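Local coordinates for protein phosphoglycerate oxidoreductase (Rhizobium etli, PDB 4HY3) that probably reduces hydroxypyruvate and glyoxylate with NAD(P)H, as a D-isomer specific 2-hydroxyacid dehydrogenase with a Rossmann-type nucleotide-binding domain, at residues I154-E158 / G159-W163; P207-P210 / R211-E215. One frame throughout, in Å; residues are numbered along the deposited sequence.

How the interactions relate
Both interactions are local and lie in the NAD-binding domain. Interaction 1 comes first along the chain, at the end of helix 151-158 and in the loop that leads on to strand 178-182. Interaction 2 follows strand 201-205 and starts helix 211-216, beside the parallel sheet of the Rossmann-type domain. Their centres are about 46 Å apart and their nearest atoms about 35 Å, so they do not touch. One closes a helix and the other opens one. Each also meets another copy of the protein: interaction 1 the second subunit, interaction 2 the third. The two helix ends therefore belong to different interfaces of the four-chain assembly.

Interaction 1. Residues I154-E158 / G159-W163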
ATOM      1  N   ILE A 154      27.696 -19.805  10.171  1.00 69.96           N
ATOM      2  CA  ILE A 154      28.738 -20.410  11.020  1.00 68.19           C
ATOM      3  C   ILE A 154      29.074 -21.825  10.555  1.00 67.03           C
ATOM      4  O   ILE A 154      30.243 -22.207  10.561  1.00 65.22           O
ATOM      5  CB  ILE A 154      28.363 -20.396  12.526  1.00 71.77           C
ATOM      6  CG1 ILE A 154      28.401 -18.963  13.085  1.00 68.85           C
ATOM      7  CG2 ILE A 154      29.296 -21.290  13.337  1.00 68.45           C
ATOM      8  CD1 ILE A 154      27.528 -18.754  14.303  1.00 63.18           C
ATOM      9  N   ALA A 155      28.056 -22.576  10.126  1.00 70.16           N
ATOM     10  CA  ALA A 155      28.230 -23.967   9.678  1.00 71.66           C
ATOM     11  C   ALA A 155      29.117 -24.030   8.437  1.00 76.70           C
ATOM     12  O   ALA A 155      30.122 -24.738   8.420  1.00 86.59           O
ATOM     13  CB  ALA A 155      26.884 -24.629   9.420  1.00 68.84           C
ATOM     14  N   PHE A 156      28.720 -23.275   7.416  1.00 73.47           N
ATOM     15  CA  PHE A 156      29.494 -22.987   6.200  1.00 68.07           C
ATOM     16  C   PHE A 156      30.874 -22.393   6.542  1.00 66.70           C
ATOM     17  O   PHE A 156      31.879 -22.749   5.919  1.00 67.51           O
ATOM     18  CB  PHE A 156      28.652 -21.984   5.387  1.00 65.74           C
ATOM     19  CG  PHE A 156      29.040 -21.810   3.939  1.00 62.54           C
ATOM     20  CD1 PHE A 156      28.070 -21.950   2.945  1.00 62.96           C
ATOM     21  CD2 PHE A 156      30.325 -21.416   3.559  1.00 64.15           C
ATOM     22  CE1 PHE A 156      28.385 -21.749   1.601  1.00 62.33           C
ATOM     23  CE2 PHE A 156      30.644 -21.213   2.215  1.00 61.88           C
ATOM     24  CZ  PHE A 156      29.672 -21.380   1.236  1.00 59.73           C
ATOM     25  N   GLN A 157      30.919 -21.506   7.538  1.00 63.98           N
ATOM     26  CA  GLN A 157      32.151 -20.797   7.898  1.00 70.52           C
ATOM     27  C   GLN A 157      33.236 -21.784   8.292  1.00 73.48           C
ATOM     28  O   GLN A 157      34.346 -21.738   7.754  1.00 70.99           O
ATOM     29  CB  GLN A 157      31.915 -19.791   9.037  1.00 67.94           C
ATOM     30  CG  GLN A 157      32.702 -18.498   8.902  1.00 66.97           C
ATOM     31  CD  GLN A 157      33.039 -17.858  10.238  1.00 73.21           C
ATOM     32  OE1 GLN A 157      32.158 -17.590  11.057  1.00 75.12           O
ATOM     33  NE2 GLN A 157      34.327 -17.593  10.460  1.00 72.02           N
ATOM     34  N   GLU A 158      32.888 -22.676   9.221  1.00 77.71           N
ATOM     35  CA  GLU A 158      33.802 -23.697   9.742  1.00 78.58           C
ATOM     36  C   GLU A 158      33.828 -24.957   8.847  1.00 79.24           C
ATOM     37  O   GLU A 158      34.890 -25.542   8.640  1.00 80.42           O
ATOM     38  CB  GLU A 158      33.472 -24.025  11.208  1.00 73.84           C
ATOM     39  CG  GLU A 158      32.101 -24.663  11.409  1.00 74.00           C
ATOM     40  CD  GLU A 158      31.543 -24.503  12.812  1.00 75.76           C
ATOM     41  OE1 GLU A 158      30.538 -25.191  13.104  1.00 75.82           O
ATOM     42  OE2 GLU A 158      32.085 -23.698  13.614  1.00 71.90           O
ATOM     43  N   GLY A 159      32.670 -25.360   8.323  1.00 79.37           N
ATOM     44  CA  GLY A 159      32.589 -26.372   7.262  1.00 77.31           C
ATOM     45  C   GLY A 159      31.674 -27.553   7.530  1.00 79.43           C
ATOM     46  O   GLY A 159      32.143 -28.683   7.558  1.00 84.85           O
ATOM     47  N   THR A 160      30.374 -27.305   7.723  1.00 79.63           N
ATOM     48  CA  THR A 160      29.388 -28.384   7.979  1.00 81.15           C
ATOM     49  C   THR A 160      28.038 -28.168   7.264  1.00 78.47           C
ATOM     50  O   THR A 160      26.978 -28.171   7.891  1.00 79.89           O
ATOM     51  CB  THR A 160      29.118 -28.607   9.491  1.00 83.02           C
ATOM     52  OG1 THR A 160      28.413 -27.483  10.033  1.00 90.15           O
ATOM     53  CG2 THR A 160      30.413 -28.850  10.282  1.00 84.24           C
ATOM     54  N   GLU A 161      28.102 -28.045   5.944  1.00 76.24           N
ATOM     55  CA  GLU A 161      27.019 -27.527   5.097  1.00 77.76           C
ATOM     56  C   GLU A 161      25.574 -27.979   5.336  1.00 82.04           C
ATOM     57  O   GLU A 161      24.821 -27.276   6.005  1.00 96.22           O
ATOM     58  CB  GLU A 161      27.373 -27.706   3.611  1.00 79.49           C
ATOM     59  CG  GLU A 161      28.779 -27.257   3.226  1.00 78.78           C
ATOM     60  CD  GLU A 161      29.167 -25.937   3.857  1.00 78.72           C
ATOM     61  OE1 GLU A 161      28.255 -25.168   4.231  1.00 78.53           O
ATOM     62  OE2 GLU A 161      30.380 -25.678   3.993  1.00 75.97           O
ATOM     63  N   LEU A 162      25.204 -29.146   4.805  1.00 81.91           N
ATOM     64  CA  LEU A 162      23.812 -29.475   4.450  1.00 79.26           C
ATOM     65  C   LEU A 162      23.461 -28.510   3.322  1.00 73.83           C
ATOM     66  O   LEU A 162      23.165 -27.349   3.558  1.00 76.64           O
ATOM     67  CB  LEU A 162      22.822 -29.353   5.631  1.00 84.83           C
ATOM     68  CG  LEU A 162      22.582 -30.384   6.765  1.00 83.46           C
ATOM     69  CD1 LEU A 162      22.494 -31.828   6.277  1.00 82.41           C
ATOM     70  CD2 LEU A 162      23.589 -30.255   7.902  1.00 82.83           C
ATOM     71  N   TRP A 163      23.529 -28.987   2.087  1.00 72.79           N
ATOM     72  CA  TRP A 163      23.669 -28.064   0.979  1.00 67.62           C
ATOM     73  C   TRP A 163      22.439 -27.550   0.346  1.00 70.47           C
ATOM     74  O   TRP A 163      22.306 -27.620  -0.866  1.00 78.28           O
ATOM     75  CB  TRP A 163      24.635 -28.583  -0.069  1.00 64.64           C
ATOM     76  CG  TRP A 163      25.819 -27.684  -0.080  1.00 61.31           C
ATOM     77  CD1 TRP A 163      26.949 -27.762   0.720  1.00 57.80           C
ATOM     78  CD2 TRP A 163      25.989 -26.466  -0.873  1.00 61.45           C
ATOM     79  NE1 TRP A 163      27.806 -26.721   0.460  1.00 56.97           N
ATOM     80  CE2 TRP A 163      27.292 -25.906  -0.486  1.00 59.10           C
ATOM     81  CE3 TRP A 163      25.228 -25.811  -1.833  1.00 61.43           C
ATOM     82  CZ2 TRP A 163      27.791 -24.745  -1.058  1.00 59.00           C
ATOM     83  CZ3 TRP A 163      25.746 -24.645  -2.409  1.00 60.91           C
ATOM     84  CH2 TRP A 163      26.997 -24.126  -2.028  1.00 63.08           C
TER
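Glu-161 folds its carboxylate back against Phe-156, and this is the closely packed side of the contact. The chain turns back about its CB-CG bond (chi2 -43°), which brings OE1 to 3.2 Å from Phe-156 CA. OE2 lies 4.1 Å above one face of the Phe-156 ring, offset toward its rim. The carboxylate and ring planes are 70° apart. Further along, Phe-156 CE1 and Trp-163 CZ2 come within 4.0 Å, the two rings meeting obliquely. The second subunit adds to this side: Arg-304 of that subunit makes a salt bridge with Glu-161 OE2, and Tyr-292 of that subunit meets the Phe-156 ring. With an alanine here instead of Glu-161, Arg-304 of the second subunit would probably lose its carboxylate mate, and one face of the Phe-156 ring part of its cover.

Between the two sides, Gly-159 at the C' position ends helix 151-158, with the 6→1 bond of a Schellman motif but without its 5→2 bond. At the backbone angles of Gly-159 (phi 127°) a CB would crowd Glu-158 O. Thr-160 N gives the 6→1 hydrogen bond to Ala-155 O, at 2.7 Å. Gly-159 N bonds to the same oxygen at 2.6 Å, rather than to Phe-156 O, so one carbonyl takes both N-H groups.

The other side is looser and faces solvent. Thr-160 OG1 sits 3.3 Å from Ala-155 CB, alongside the last helical turn. Glu-158 is exposed; its side chain touches the turn through CB and CG, near Gly-159 N.

Interaction 2. Residues P207-P210 / R211-E215; sequences PWLP and RSMLE
Leu-209 and Met-213 cross at about a right angle over the start of helix 211-216, where Pro-210 holds the N-cap position. This helix belongs to a beta-alpha-beta unit of the Rossmann-type sheet: it links the parallel neighbours, strands 201-205 and 220-221. Met-213 is present as selenomethionine.

The CB of Leu-209 is directed toward the helix. Its branch carbon CG lies 3.7 Å from Met-213 CB, so the touch is at the root of the Met-213 side chain. The methyl CD2 of Leu-209 also lies near Met-213 CB, at 3.8 Å.

Pro-210 and Met-213 are set differently. They lie side by side and point the same way, with Pro-210 CG 3.9 Å from Met-213 CG. Met-213 has CG beside its own backbone N and anti to its carbonyl carbon (chi1 -50°), which lays CG along the proline ring. Beyond CG the chain bends at chi2 and chi3, and the terminal methyl CE leads away from Pro-210 and Leu-209. Met-344 of the third subunit packs on both Leu-209 and Met-213, so this apolar patch is shared with that interface.

The backbone ties the same residues together. Met-213 N donates to Pro-210 O at 3.0 Å. Leu-214 N makes a weak bond to the same oxygen, at 3.3 Å. One turn on from Pro-210, the Leu-214 side chain packs on Val-219 and on Pro-221 of strand 220-221. The side chains of Leu-214 and Leu-209 cross at a slant, and Leu-214 CD2 stands 3.9 Å from Leu-209 CD2.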
ATOM      1  N   PRO A 207      -3.354  -2.551  25.882  1.00 56.19           N
ATOM      2  CA  PRO A 207      -4.353  -2.007  26.803  1.00 56.35           C
ATOM      3  C   PRO A 207      -4.812  -0.581  26.509  1.00 53.76           C
ATOM      4  O   PRO A 207      -5.964  -0.282  26.719  1.00 55.19           O
ATOM      5  CB  PRO A 207      -3.633  -2.029  28.163  1.00 58.80           C
ATOM      6  CG  PRO A 207      -2.175  -2.092  27.838  1.00 56.15           C
ATOM      7  CD  PRO A 207      -2.088  -2.882  26.571  1.00 55.50           C
ATOM      8  N   TRP A 208      -3.933   0.304  26.064  1.00 57.51           N
ATOM      9  CA  TRP A 208      -4.313   1.723  25.989  1.00 62.18           C
ATOM     10  C   TRP A 208      -4.600   2.218  24.608  1.00 62.36           C
ATOM     11  O   TRP A 208      -4.644   3.430  24.363  1.00 66.68           O
ATOM     12  CB  TRP A 208      -3.280   2.640  26.635  1.00 64.37           C
ATOM     13  CG  TRP A 208      -2.487   2.021  27.739  1.00 72.51           C
ATOM     14  CD1 TRP A 208      -2.927   1.626  29.010  1.00 68.87           C
ATOM     15  CD2 TRP A 208      -1.061   1.720  27.709  1.00 80.86           C
ATOM     16  NE1 TRP A 208      -1.888   1.114  29.749  1.00 70.26           N
ATOM     17  CE2 TRP A 208      -0.736   1.137  29.024  1.00 81.03           C
ATOM     18  CE3 TRP A 208      -0.050   1.868  26.760  1.00 82.25           C
ATOM     19  CZ2 TRP A 208       0.550   0.726  29.341  1.00 80.54           C
ATOM     20  CZ3 TRP A 208       1.242   1.450  27.097  1.00 87.48           C
ATOM     21  CH2 TRP A 208       1.533   0.896  28.356  1.00 84.86           C
ATOM     22  N   LEU A 209      -4.781   1.313  23.668  1.00 56.61           N
ATOM     23  CA  LEU A 209      -5.233   1.764  22.393  1.00 49.79           C
ATOM     24  C   LEU A 209      -6.544   1.059  22.170  1.00 46.98           C
ATOM     25  O   LEU A 209      -6.585  -0.174  22.268  1.00 44.34           O
ATOM     26  CB  LEU A 209      -4.205   1.497  21.290  1.00 48.09           C
ATOM     27  CG  LEU A 209      -4.254   2.547  20.162  1.00 47.51           C
ATOM     28  CD1 LEU A 209      -3.847   3.929  20.678  1.00 43.67           C
ATOM     29  CD2 LEU A 209      -3.424   2.120  18.948  1.00 42.29           C
ATOM     30  N   PRO A 210      -7.619   1.849  21.931  1.00 44.40           N
ATOM     31  CA  PRO A 210      -8.951   1.381  21.508  1.00 44.24           C
ATOM     32  C   PRO A 210      -8.864   0.456  20.292  1.00 46.10           C
ATOM     33  O   PRO A 210      -7.995   0.646  19.437  1.00 45.50           O
ATOM     34  CB  PRO A 210      -9.691   2.664  21.108  1.00 42.87           C
ATOM     35  CG  PRO A 210      -8.922   3.790  21.730  1.00 45.93           C
ATOM     36  CD  PRO A 210      -7.522   3.323  21.994  1.00 43.36           C
ATOM     37  N   ARG A 211      -9.759  -0.531  20.221  1.00 48.26           N
ATOM     38  CA  ARG A 211      -9.816  -1.470  19.094  1.00 49.33           C
ATOM     39  C   ARG A 211     -10.015  -0.780  17.751  1.00 48.02           C
ATOM     40  O   ARG A 211      -9.541  -1.273  16.738  1.00 50.29           O
ATOM     41  CB  ARG A 211     -10.885  -2.543  19.327  1.00 54.52           C
ATOM     42  CG  ARG A 211     -10.626  -3.373  20.580  1.00 58.87           C
ATOM     43  CD  ARG A 211     -11.753  -4.349  20.874  1.00 63.98           C
ATOM     44  NE  ARG A 211     -11.216  -5.685  21.153  1.00 69.50           N
ATOM     45  CZ  ARG A 211     -11.137  -6.670  20.253  1.00 67.84           C
ATOM     46  NH1 ARG A 211     -11.576  -6.483  19.010  1.00 67.07           N
ATOM     47  NH2 ARG A 211     -10.626  -7.847  20.593  1.00 62.09           N
ATOM     48  N   SER A 212     -10.697   0.360  17.741  1.00 45.24           N
ATOM     49  CA  SER A 212     -10.821   1.153  16.521  1.00 46.80           C
ATOM     50  C   SER A 212      -9.501   1.698  15.967  1.00 48.97           C
ATOM     51  O   SER A 212      -9.389   1.950  14.766  1.00 47.77           O
ATOM     52  CB  SER A 212     -11.761   2.340  16.729  1.00 47.53           C
ATOM     53  OG  SER A 212     -11.224   3.536  16.146  1.00 43.15           O
HETATM   54  N   MSE A 213      -8.527   1.951  16.834  1.00 50.96           N
HETATM   55  CA  MSE A 213      -7.293   2.598  16.376  1.00 49.21           C
HETATM   56  C   MSE A 213      -6.365   1.530  15.879  1.00 43.95           C
HETATM   57  O   MSE A 213      -5.655   1.740  14.916  1.00 42.31           O
HETATM   58  CB  MSE A 213      -6.671   3.450  17.471  1.00 56.31           C
HETATM   59  CG  MSE A 213      -7.681   4.398  18.104  1.00 67.92           C
HETATM   60 SE   MSE A 213      -6.839   6.139  18.507  1.00 83.92          SE
HETATM   61  CE  MSE A 213      -6.727   6.910  16.691  1.00 72.31           C
ATOM     62  N   LEU A 214      -6.388   0.369  16.520  1.00 40.77           N
ATOM     63  CA  LEU A 214      -5.635  -0.776  16.049  1.00 45.68           C
ATOM     64  C   LEU A 214      -6.091  -1.224  14.669  1.00 48.39           C
ATOM     65  O   LEU A 214      -5.282  -1.396  13.758  1.00 50.17           O
ATOM     66  CB  LEU A 214      -5.731  -1.945  17.037  1.00 44.08           C
ATOM     67  CG  LEU A 214      -4.947  -1.836  18.349  1.00 45.18           C
ATOM     68  CD1 LEU A 214      -5.246  -3.051  19.201  1.00 47.97           C
ATOM     69  CD2 LEU A 214      -3.444  -1.708  18.154  1.00 43.50           C
ATOM     70  N   GLU A 215      -7.394  -1.422  14.524  1.00 51.98           N
ATOM     71  CA  GLU A 215      -7.970  -1.859  13.257  1.00 55.33           C
ATOM     72  C   GLU A 215      -7.529  -0.946  12.101  1.00 52.73           C
ATOM     73  O   GLU A 215      -7.246  -1.431  11.009  1.00 52.85           O
ATOM     74  CB  GLU A 215      -9.509  -1.922  13.343  1.00 57.79           C
ATOM     75  CG  GLU A 215     -10.106  -3.096  14.121  1.00 60.51           C
ATOM     76  CD  GLU A 215     -11.593  -2.894  14.459  1.00 66.06           C
ATOM     77  OE1 GLU A 215     -12.231  -1.996  13.859  1.00 63.32           O
ATOM     78  OE2 GLU A 215     -12.138  -3.632  15.323  1.00 66.11           O
TER